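Local coordinates for protein probable fumarate reductase Ifc3 (Shewanella frigidimarina, PDB 1QO8) that reduces fumarate to succinate in vitro, essentially in one direction, with one FAD and four covalently bound c-type hemes per subunit, at residues E81-D86 with D431-L436; D327-N332 with D366-I371; A412-D417 with V492-G497. All blocks are in the same frame, centred on the assembly; numbering follows the deposited sequence.

Interaction 1: residues E81-D86 with D431-L436. With HEM (protoporphyrin IX containing Fe), chain C.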
# COMPACT_ATOMS: atom_id res chain seq x y z
N GLU A 81 -14.57 25.32 -7.59
CA GLU A 81 -13.81 24.24 -7.00
C GLU A 81 -13.10 23.41 -8.10
O GLU A 81 -12.21 22.61 -7.86
CB GLU A 81 -14.80 23.27 -6.32
CG GLU A 81 -15.40 23.85 -5.00
CD GLU A 81 -14.27 23.84 -3.98
OE1 GLU A 81 -13.22 23.19 -4.24
OE2 GLU A 81 -14.28 24.49 -2.93
N CYS A 82 -13.68 23.52 -9.30
CA CYS A 82 -13.20 22.84 -10.48
C CYS A 82 -12.87 23.77 -11.63
O CYS A 82 -11.80 23.53 -12.24
CB CYS A 82 -14.16 21.80 -11.00
SG CYS A 82 -14.70 20.68 -9.69
N HIS A 83 -13.67 24.81 -11.84
CA HIS A 83 -13.42 25.69 -12.98
C HIS A 83 -12.67 26.92 -12.53
O HIS A 83 -12.39 27.13 -11.34
CB HIS A 83 -14.68 26.11 -13.69
CG HIS A 83 -15.60 25.05 -14.21
ND1 HIS A 83 -15.40 24.42 -15.46
CD2 HIS A 83 -16.69 24.48 -13.72
CE1 HIS A 83 -16.38 23.54 -15.66
NE2 HIS A 83 -17.23 23.51 -14.56
N SER A 84 -12.44 27.87 -13.42
CA SER A 84 -11.89 29.14 -12.87
C SER A 84 -12.61 30.29 -13.54
O SER A 84 -11.94 31.17 -14.04
CB SER A 84 -10.37 29.13 -12.96
OG SER A 84 -9.73 29.95 -11.96
N PHE A 85 -13.95 30.28 -13.64
CA PHE A 85 -14.66 31.39 -14.27
C PHE A 85 -14.29 32.70 -13.58
O PHE A 85 -13.98 32.62 -12.39
CB PHE A 85 -16.16 31.21 -14.26
CG PHE A 85 -16.61 29.88 -14.80
CD1 PHE A 85 -16.23 29.41 -16.06
CD2 PHE A 85 -17.40 29.06 -14.06
CE1 PHE A 85 -16.69 28.18 -16.51
CE2 PHE A 85 -17.85 27.86 -14.49
CZ PHE A 85 -17.53 27.39 -15.73
N ASP A 86 -14.29 33.81 -14.30
CA ASP A 86 -13.93 35.08 -13.67
C ASP A 86 -15.28 35.82 -13.42
O ASP A 86 -16.06 35.96 -14.36
CB ASP A 86 -13.10 35.89 -14.65
CG ASP A 86 -12.79 37.31 -14.22
OD1 ASP A 86 -12.61 37.61 -13.02
OD2 ASP A 86 -12.70 38.22 -15.06
N ASP A 431 -12.33 27.60 -24.62
CA ASP A 431 -12.36 29.04 -24.64
C ASP A 431 -13.66 29.46 -23.87
O ASP A 431 -13.60 30.45 -23.20
CB ASP A 431 -12.45 29.58 -26.05
CG ASP A 431 -12.07 31.03 -26.18
OD1 ASP A 431 -11.45 31.61 -25.27
OD2 ASP A 431 -12.33 31.64 -27.24
N HIS A 432 -14.81 28.89 -24.11
CA HIS A 432 -16.06 29.26 -23.46
C HIS A 432 -15.95 28.99 -21.95
O HIS A 432 -16.45 29.75 -21.15
CB HIS A 432 -17.25 28.37 -23.88
CG HIS A 432 -17.68 28.55 -25.29
ND1 HIS A 432 -18.34 27.58 -26.04
CD2 HIS A 432 -17.50 29.65 -26.10
CE1 HIS A 432 -18.54 28.12 -27.26
NE2 HIS A 432 -18.06 29.37 -27.31
N LEU A 433 -15.18 28.00 -21.52
CA LEU A 433 -14.82 27.75 -20.14
C LEU A 433 -13.77 28.66 -19.60
O LEU A 433 -13.30 28.42 -18.47
CB LEU A 433 -14.44 26.27 -19.92
CG LEU A 433 -15.60 25.35 -20.29
CD1 LEU A 433 -15.25 23.87 -20.07
CD2 LEU A 433 -16.87 25.70 -19.48
N GLU A 434 -13.37 29.67 -20.34
CA GLU A 434 -12.32 30.60 -20.01
C GLU A 434 -11.01 29.89 -19.67
O GLU A 434 -10.15 30.48 -18.99
CB GLU A 434 -12.75 31.55 -18.84
CG GLU A 434 -14.07 32.28 -19.12
CD GLU A 434 -14.54 33.10 -17.92
OE1 GLU A 434 -13.89 33.39 -16.90
OE2 GLU A 434 -15.65 33.61 -17.94
N MET A 435 -10.70 28.79 -20.35
CA MET A 435 -9.37 28.17 -20.11
C MET A 435 -8.22 28.67 -20.97
O MET A 435 -7.01 28.46 -20.70
CB MET A 435 -9.63 26.67 -20.34
CG MET A 435 -10.46 26.12 -19.11
SD MET A 435 -10.92 24.42 -19.66
CE MET A 435 -9.32 23.58 -19.45
N LEU A 436 -8.58 29.40 -22.04
CA LEU A 436 -7.47 29.81 -22.97
C LEU A 436 -6.95 31.19 -22.65
O LEU A 436 -7.76 32.16 -22.65
CB LEU A 436 -8.03 29.87 -24.40
CG LEU A 436 -8.64 28.56 -24.90
CD1 LEU A 436 -8.87 28.74 -26.38
CD2 LEU A 436 -7.75 27.37 -24.45
CHA HEM C . -18.16 21.12 -17.95
CHB HEM C . -20.13 25.15 -16.08
CHC HEM C . -19.40 23.17 -11.74
CHD HEM C . -16.41 19.86 -13.65
C1A HEM C . -18.80 22.33 -17.88
C2A HEM C . -19.41 23.11 -18.94
C3A HEM C . -19.96 24.20 -18.43
C4A HEM C . -19.68 24.17 -16.99
CMA HEM C . -20.70 25.39 -19.09
CAA HEM C . -19.35 22.72 -20.45
CBA HEM C . -20.59 21.97 -20.95
CGA HEM C . -20.62 20.57 -20.37
O1A HEM C . -21.62 20.33 -19.62
O2A HEM C . -19.67 19.76 -20.64
C1B HEM C . -20.27 24.86 -14.73
C2B HEM C . -21.08 25.60 -13.77
C3B HEM C . -20.89 25.02 -12.60
C4B HEM C . -19.96 23.93 -12.73
CMB HEM C . -21.97 26.75 -14.20
CAB HEM C . -21.60 25.27 -11.20
CBB HEM C . -22.81 25.84 -11.14
C1C HEM C . -18.46 22.17 -11.83
C2C HEM C . -17.92 21.34 -10.75
C3C HEM C . -17.13 20.42 -11.30
C4C HEM C . -17.15 20.61 -12.73
CMC HEM C . -18.26 21.63 -9.29
CAC HEM C . -16.33 19.23 -10.67
CBC HEM C . -16.78 18.53 -9.63
C1D HEM C . -16.66 19.89 -14.99
C2D HEM C . -16.09 18.94 -15.97
C3D HEM C . -16.58 19.28 -17.15
C4D HEM C . -17.45 20.43 -16.99
CMD HEM C . -15.11 17.80 -15.59
CAD HEM C . -16.29 18.63 -18.55
CBD HEM C . -15.36 19.47 -19.38
CGD HEM C . -15.02 19.01 -20.82
O1D HEM C . -14.80 17.80 -21.04
O2D HEM C . -14.95 19.86 -21.73
NA HEM C . -19.06 22.99 -16.68
NB HEM C . -19.57 23.87 -14.06
NC HEM C . -17.97 21.68 -13.02
ND HEM C . -17.47 20.78 -15.64
FE HEM C . -18.59 22.29 -14.84
O HOH W 1 -11.35 33.64 -16.31
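The imidazole of H83 binds the heme iron through NE2 at 1.8 Å. H59 fills the other axial position, giving the bis-histidine iron of heme 4. C82 SG lies 2.4 Å from heme CAC, far too close for a non-bonded contact and consistent with the thioether expected here. Next to the axial ring stands F85, whose CZ sits 3.4 Å above the imidazole plane, displaced toward its rim. F85 CZ also comes to 3.4 Å from heme meso carbon CHB. L433 approaches from the other segment. It runs alongside F85, both side chains pointing the same way, and its CD2 lies at the edge of the phenyl ring, 3.9 Å from CE1, while also reaching pyrrole carbon C3A of the heme. F85 and L433 thus set hydrocarbon beside H83, and F53 stacks on F85. C82 and H83 close the CXXCH heme-attachment motif of the cytochrome part, whereas L433 comes from the flavoprotein part, directly after helix 425-432. That helix ends in a Schellman motif with E434, at positive phi (54°), as its C-prime residue; the turn sends the carboxylate toward the heme segment. The E434 chain is extended beyond CG, and OE1 accepts the backbone N-H of D86 on its syn lone pair at 2.7 Å, with an N-H...O angle of 142°. A water also donates to E434 OE1, at 2.6 Å, and weakly to S84 O. Behind the turn, D431 is held by a salt bridge to K438 and a hydrogen bond to Y421.

Interaction 2: residues D327-N332 with D366-I371; sequences DMTSSN and DSRILI. With HEM (protoporphyrin IX containing Fe), chain C.
The two backbones come closest at S331 and R368, whose CA atoms are 5.2 Å apart; the short strand 329-330 lies on one side and an inverse gamma turn centred on R368 on the other. The side chain of R368 leaves this turn with CG beside the backbone N, then bends at chi3 (-55°), which carries the guanidinium along the edge of the 327-332 backbone. R368 NH1 grips two carbonyls: S330 O at 2.9 Å and N332 O at 2.8 Å. Both oxygens lie in the guanidinium plane, but the bonds differ at the acceptor, for NH1 meets a lone pair of N332 O in the carbonyl plane yet stands above the plane of S330 O. NH2 adds a long, weak bond to N332 O and has its stronger partner in E81 O of the heme-bearing segment. The T329 side chain crosses that of R368 obliquely, its CG2 3.6 Å from R368 CD. An alanine here removes both nitrogens and the methylenes against T329, and would probably weaken the hold of 366-371 on the S330 and N332 carbonyls and on E81. Beyond the arginine, L370 CD2 packs against S331 CB at 3.6 Å. S331 OG is hydrogen-bonded to H499, a probable succinate ligand, while S330 OG bonds to I498 and accepts N332 N in an ST turn. I369 CD1 touches heme CBD at 3.6 Å. S331 and N332 touch the FAD, so one probably cationic group, bonded mainly to neutral carbonyls, connects the flavin pocket with the heme segment.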
# COMPACT_ATOMS: atom_id res chain seq x y z
N ASP A 327 3.16 15.55 -7.31
CA ASP A 327 3.04 16.92 -7.79
C ASP A 327 2.06 17.01 -8.96
O ASP A 327 2.01 18.04 -9.60
CB ASP A 327 4.44 17.39 -8.27
CG ASP A 327 5.41 17.55 -7.10
OD1 ASP A 327 5.15 18.34 -6.16
OD2 ASP A 327 6.48 16.89 -7.03
N MET A 328 1.32 15.97 -9.32
CA MET A 328 0.27 16.05 -10.30
C MET A 328 -0.93 16.86 -9.76
O MET A 328 -1.02 16.95 -8.56
CB MET A 328 -0.15 14.59 -10.55
CG MET A 328 0.97 13.81 -11.31
SD MET A 328 0.18 12.38 -11.96
CE MET A 328 1.62 11.71 -12.99
N THR A 329 -1.81 17.42 -10.59
CA THR A 329 -3.10 17.87 -10.19
C THR A 329 -4.08 16.68 -10.10
O THR A 329 -3.64 15.56 -9.94
CB THR A 329 -3.81 18.74 -11.28
OG1 THR A 329 -3.07 19.03 -12.43
CG2 THR A 329 -4.55 19.80 -10.56
N SER A 330 -5.38 16.90 -10.42
CA SER A 330 -6.26 15.72 -10.45
C SER A 330 -7.43 16.24 -11.25
O SER A 330 -7.66 17.45 -11.15
CB SER A 330 -6.80 15.39 -8.98
OG SER A 330 -7.83 14.36 -9.27
N SER A 331 -8.20 15.44 -11.92
CA SER A 331 -9.39 15.92 -12.53
C SER A 331 -10.60 15.73 -11.59
O SER A 331 -11.68 15.81 -12.10
CB SER A 331 -9.54 14.94 -13.71
OG SER A 331 -9.59 13.71 -12.96
N ASN A 332 -10.44 15.15 -10.40
CA ASN A 332 -11.53 14.68 -9.57
C ASN A 332 -12.37 15.78 -8.93
O ASN A 332 -11.86 16.83 -8.60
CB ASN A 332 -10.99 13.86 -8.36
CG ASN A 332 -10.48 12.51 -8.87
OD1 ASN A 332 -10.57 11.55 -8.13
ND2 ASN A 332 -10.12 12.43 -10.17
N ASP A 366 -5.54 25.25 -13.96
CA ASP A 366 -6.50 26.18 -13.42
C ASP A 366 -7.92 25.62 -13.41
O ASP A 366 -8.52 25.59 -12.34
CB ASP A 366 -6.52 27.50 -14.22
CG ASP A 366 -5.92 27.36 -15.62
OD1 ASP A 366 -5.85 26.18 -16.17
OD2 ASP A 366 -5.49 28.47 -16.10
N SER A 367 -8.49 25.36 -14.56
CA SER A 367 -9.76 24.65 -14.70
C SER A 367 -9.45 23.16 -14.84
O SER A 367 -8.91 22.63 -15.84
CB SER A 367 -10.56 25.31 -15.77
OG SER A 367 -11.83 24.88 -16.18
N ARG A 368 -9.81 22.36 -13.82
CA ARG A 368 -9.26 21.00 -13.70
C ARG A 368 -9.99 20.03 -14.55
O ARG A 368 -10.59 19.01 -14.16
CB ARG A 368 -9.09 20.55 -12.24
CG ARG A 368 -8.12 21.44 -11.45
CD ARG A 368 -7.92 20.99 -9.97
NE ARG A 368 -9.18 20.89 -9.23
CZ ARG A 368 -9.95 19.84 -9.02
NH1 ARG A 368 -9.77 18.55 -9.41
NH2 ARG A 368 -11.08 20.09 -8.28
N ILE A 369 -9.97 20.28 -15.85
CA ILE A 369 -10.70 19.43 -16.80
C ILE A 369 -9.64 18.80 -17.73
O ILE A 369 -8.61 19.45 -17.93
CB ILE A 369 -11.54 20.51 -17.52
CG1 ILE A 369 -12.85 20.70 -16.75
CG2 ILE A 369 -11.71 20.28 -19.02
CD1 ILE A 369 -13.64 21.88 -17.26
N LEU A 370 -9.84 17.65 -18.26
CA LEU A 370 -9.03 16.91 -19.19
C LEU A 370 -8.79 17.76 -20.48
O LEU A 370 -9.79 18.27 -21.02
CB LEU A 370 -9.66 15.58 -19.58
CG LEU A 370 -9.95 14.44 -18.59
CD1 LEU A 370 -9.74 13.05 -19.23
CD2 LEU A 370 -9.16 14.41 -17.30
N ILE A 371 -7.58 18.13 -20.79
CA ILE A 371 -7.31 18.60 -22.20
C ILE A 371 -6.98 17.36 -23.00
O ILE A 371 -6.03 16.64 -22.74
CB ILE A 371 -6.28 19.72 -22.21
CG1 ILE A 371 -6.93 20.95 -21.54
CG2 ILE A 371 -5.97 20.14 -23.67
CD1 ILE A 371 -6.34 21.12 -20.17
CHA HEM C . -18.16 21.12 -17.95
CHB HEM C . -20.13 25.15 -16.08
CHC HEM C . -19.40 23.17 -11.74
CHD HEM C . -16.41 19.86 -13.65
C1A HEM C . -18.80 22.33 -17.88
C2A HEM C . -19.41 23.11 -18.94
C3A HEM C . -19.96 24.20 -18.43
C4A HEM C . -19.68 24.17 -16.99
CMA HEM C . -20.70 25.39 -19.09
CAA HEM C . -19.35 22.72 -20.45
CBA HEM C . -20.59 21.97 -20.95
CGA HEM C . -20.62 20.57 -20.37
O1A HEM C . -21.62 20.33 -19.62
O2A HEM C . -19.67 19.76 -20.64
C1B HEM C . -20.27 24.86 -14.73
C2B HEM C . -21.08 25.60 -13.77
C3B HEM C . -20.89 25.02 -12.60
C4B HEM C . -19.96 23.93 -12.73
CMB HEM C . -21.97 26.75 -14.20
CAB HEM C . -21.60 25.27 -11.20
CBB HEM C . -22.81 25.84 -11.14
C1C HEM C . -18.46 22.17 -11.83
C2C HEM C . -17.92 21.34 -10.75
C3C HEM C . -17.13 20.42 -11.30
C4C HEM C . -17.15 20.61 -12.73
CMC HEM C . -18.26 21.63 -9.29
CAC HEM C . -16.33 19.23 -10.67
CBC HEM C . -16.78 18.53 -9.63
C1D HEM C . -16.66 19.89 -14.99
C2D HEM C . -16.09 18.94 -15.97
C3D HEM C . -16.58 19.28 -17.15
C4D HEM C . -17.45 20.43 -16.99
CMD HEM C . -15.11 17.80 -15.59
CAD HEM C . -16.29 18.63 -18.55
CBD HEM C . -15.36 19.47 -19.38
CGD HEM C . -15.02 19.01 -20.82
O1D HEM C . -14.80 17.80 -21.04
O2D HEM C . -14.95 19.86 -21.73
NA HEM C . -19.06 22.99 -16.68
NB HEM C . -19.57 23.87 -14.06
NC HEM C . -17.97 21.68 -13.02
ND HEM C . -17.47 20.78 -15.64
FE HEM C . -18.59 22.29 -14.84
O HOH W 2 -12.09 17.02 -14.53

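Interaction 3: residues A412-D417 with V492-G497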
# COMPACT_ATOMS: atom_id res chain seq x y z
N ALA A 412 2.86 22.50 -18.15
CA ALA A 412 3.31 22.96 -19.50
C ALA A 412 2.19 23.81 -20.03
O ALA A 412 1.10 23.96 -19.39
CB ALA A 412 3.61 21.71 -20.34
N TRP A 413 2.40 24.41 -21.17
CA TRP A 413 1.36 25.11 -21.92
C TRP A 413 1.02 24.41 -23.23
O TRP A 413 1.92 24.08 -24.04
CB TRP A 413 1.94 26.49 -22.21
CG TRP A 413 2.10 27.43 -21.06
CD1 TRP A 413 3.25 27.83 -20.48
CD2 TRP A 413 1.04 28.17 -20.40
NE1 TRP A 413 2.97 28.72 -19.48
CE2 TRP A 413 1.64 28.97 -19.43
CE3 TRP A 413 -0.32 28.27 -20.60
CZ2 TRP A 413 0.91 29.83 -18.58
CZ3 TRP A 413 -1.08 29.11 -19.79
CH2 TRP A 413 -0.44 29.87 -18.77
N ILE A 414 -0.25 24.25 -23.57
CA ILE A 414 -0.53 23.77 -24.93
C ILE A 414 -0.98 24.96 -25.79
O ILE A 414 -1.85 25.69 -25.29
CB ILE A 414 -1.50 22.61 -24.93
CG1 ILE A 414 -0.73 21.38 -24.39
CG2 ILE A 414 -2.08 22.36 -26.31
CD1 ILE A 414 -1.60 20.18 -24.10
N ILE A 415 -0.32 25.11 -26.94
CA ILE A 415 -0.27 26.39 -27.70
C ILE A 415 -0.67 26.20 -29.16
O ILE A 415 -0.49 25.06 -29.56
CB ILE A 415 1.16 26.84 -27.55
CG1 ILE A 415 0.93 27.86 -26.44
CG2 ILE A 415 2.33 27.27 -28.44
CD1 ILE A 415 1.80 27.47 -25.31
N PHE A 416 -1.41 27.16 -29.73
CA PHE A 416 -1.90 26.94 -31.09
C PHE A 416 -2.34 28.29 -31.64
O PHE A 416 -2.37 29.25 -30.84
CB PHE A 416 -2.95 25.85 -31.27
CG PHE A 416 -4.08 26.04 -30.28
CD1 PHE A 416 -5.11 26.94 -30.54
CD2 PHE A 416 -4.02 25.37 -29.04
CE1 PHE A 416 -6.13 27.06 -29.56
CE2 PHE A 416 -5.05 25.49 -28.09
CZ PHE A 416 -6.09 26.36 -28.35
N ASP A 417 -2.64 28.37 -32.96
CA ASP A 417 -3.02 29.74 -33.43
C ASP A 417 -4.43 29.63 -33.90
O ASP A 417 -5.03 28.55 -33.69
CB ASP A 417 -2.01 30.15 -34.52
CG ASP A 417 -2.24 29.43 -35.85
OD1 ASP A 417 -2.93 28.38 -35.98
OD2 ASP A 417 -1.68 29.95 -36.87
N VAL A 492 -3.29 26.96 -23.16
CA VAL A 492 -3.97 26.42 -22.02
C VAL A 492 -2.91 25.83 -21.04
O VAL A 492 -2.01 25.11 -21.52
CB VAL A 492 -4.73 25.11 -22.13
CG1 VAL A 492 -5.94 25.11 -21.20
CG2 VAL A 492 -4.88 24.54 -23.50
N LYS A 493 -3.09 26.11 -19.75
CA LYS A 493 -2.09 25.60 -18.79
C LYS A 493 -2.41 24.20 -18.32
O LYS A 493 -3.57 23.94 -17.98
CB LYS A 493 -1.99 26.59 -17.63
CG LYS A 493 -0.86 26.29 -16.64
CD LYS A 493 -0.96 27.49 -15.65
CE LYS A 493 0.20 27.71 -14.76
NZ LYS A 493 -0.13 28.92 -13.85
N VAL A 494 -1.50 23.21 -18.48
CA VAL A 494 -1.82 21.81 -18.12
C VAL A 494 -0.77 21.13 -17.29
O VAL A 494 0.34 21.60 -17.15
CB VAL A 494 -2.04 20.96 -19.37
CG1 VAL A 494 -3.08 21.64 -20.27
CG2 VAL A 494 -0.71 20.82 -20.16
N ALA A 495 -1.08 20.00 -16.68
CA ALA A 495 -0.22 19.17 -15.89
C ALA A 495 -0.89 17.82 -15.78
O ALA A 495 -2.09 17.64 -15.94
CB ALA A 495 0.04 19.86 -14.55
N PRO A 496 -0.08 16.75 -15.73
CA PRO A 496 -0.70 15.45 -15.54
C PRO A 496 -1.53 15.49 -14.24
O PRO A 496 -1.21 16.18 -13.31
CB PRO A 496 0.48 14.48 -15.40
CG PRO A 496 1.70 15.27 -15.60
CD PRO A 496 1.36 16.78 -15.52
N GLY A 497 -2.66 14.74 -14.26
CA GLY A 497 -3.55 14.79 -13.11
C GLY A 497 -3.87 13.34 -12.68
O GLY A 497 -4.16 12.51 -13.54
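Strands 412-417 and 492-497 run antiparallel with a marked twist, their directions 136° apart, and pair over A412-V494, W413-K493 and I414-V492. The first and last are hydrogen-bonded pairs, with four N-H...O bonds that lie in the carbonyl planes; V494 N to A412 O, at 2.9 Å and 174°, is the straightest. The middle pair is non-hydrogen-bonded, and there W413 CA closes to 3.4 Å on V492 O in a CA-H...O contact. One face carries A412, I414, V492 and V494. I414 crosses V494 at about a right angle, CD1 meeting V494 CG2 at 4.1 Å, and I414 CB lies as far from V492 CG2; all four residues are buried, with I404 and M382 touching A412 and I371 packing on V494. The opposite face holds W413 and K493, tight at CB and loosening only toward the lysine's end. K493 CB stands over the six-membered ring of W413, 3.9 Å from its centroid and 29° off the normal, a CH-pi contact in which CB comes within 3.4 Å of CZ3. From CB onward K493 is fully extended, CG anti to the backbone N, so its amine is carried away from strand 412-417; the lysine also makes a cation-pi contact with F411. Edge-to-face rings of F411 and Y437 flank the indole. The strands belong to a mixed sheet that, as in related fumarate reductases, probably forms part of the mobile clamp domain. The apolar packing thus needs no polar partner beyond the backbone bonds, and the lysine charge is carried to the partly exposed side.

Interaction 3 is the buried one, a regular strand pair held by backbone bonds and hydrocarbon packing, whereas interactions 1 and 2 are partly buried, join irregular segments and combine packing beside a heme with a polar side chain that bonds to backbone atoms. Interaction 1 bonds an amide to a carboxylate and has exposed residues at its edge; interaction 2 bonds an arginine to carbonyls. Both touch the same heme and meet directly, through C82 O with R368 N and H83 ND1 against I369 CD1. Interactions 2 and 3 share a sheet, T329 N lying 3.0 Å from P496 O as a probable hydrogen bond. Interaction 1 reaches interaction 3 by packing alone, M435 and L436 on V492.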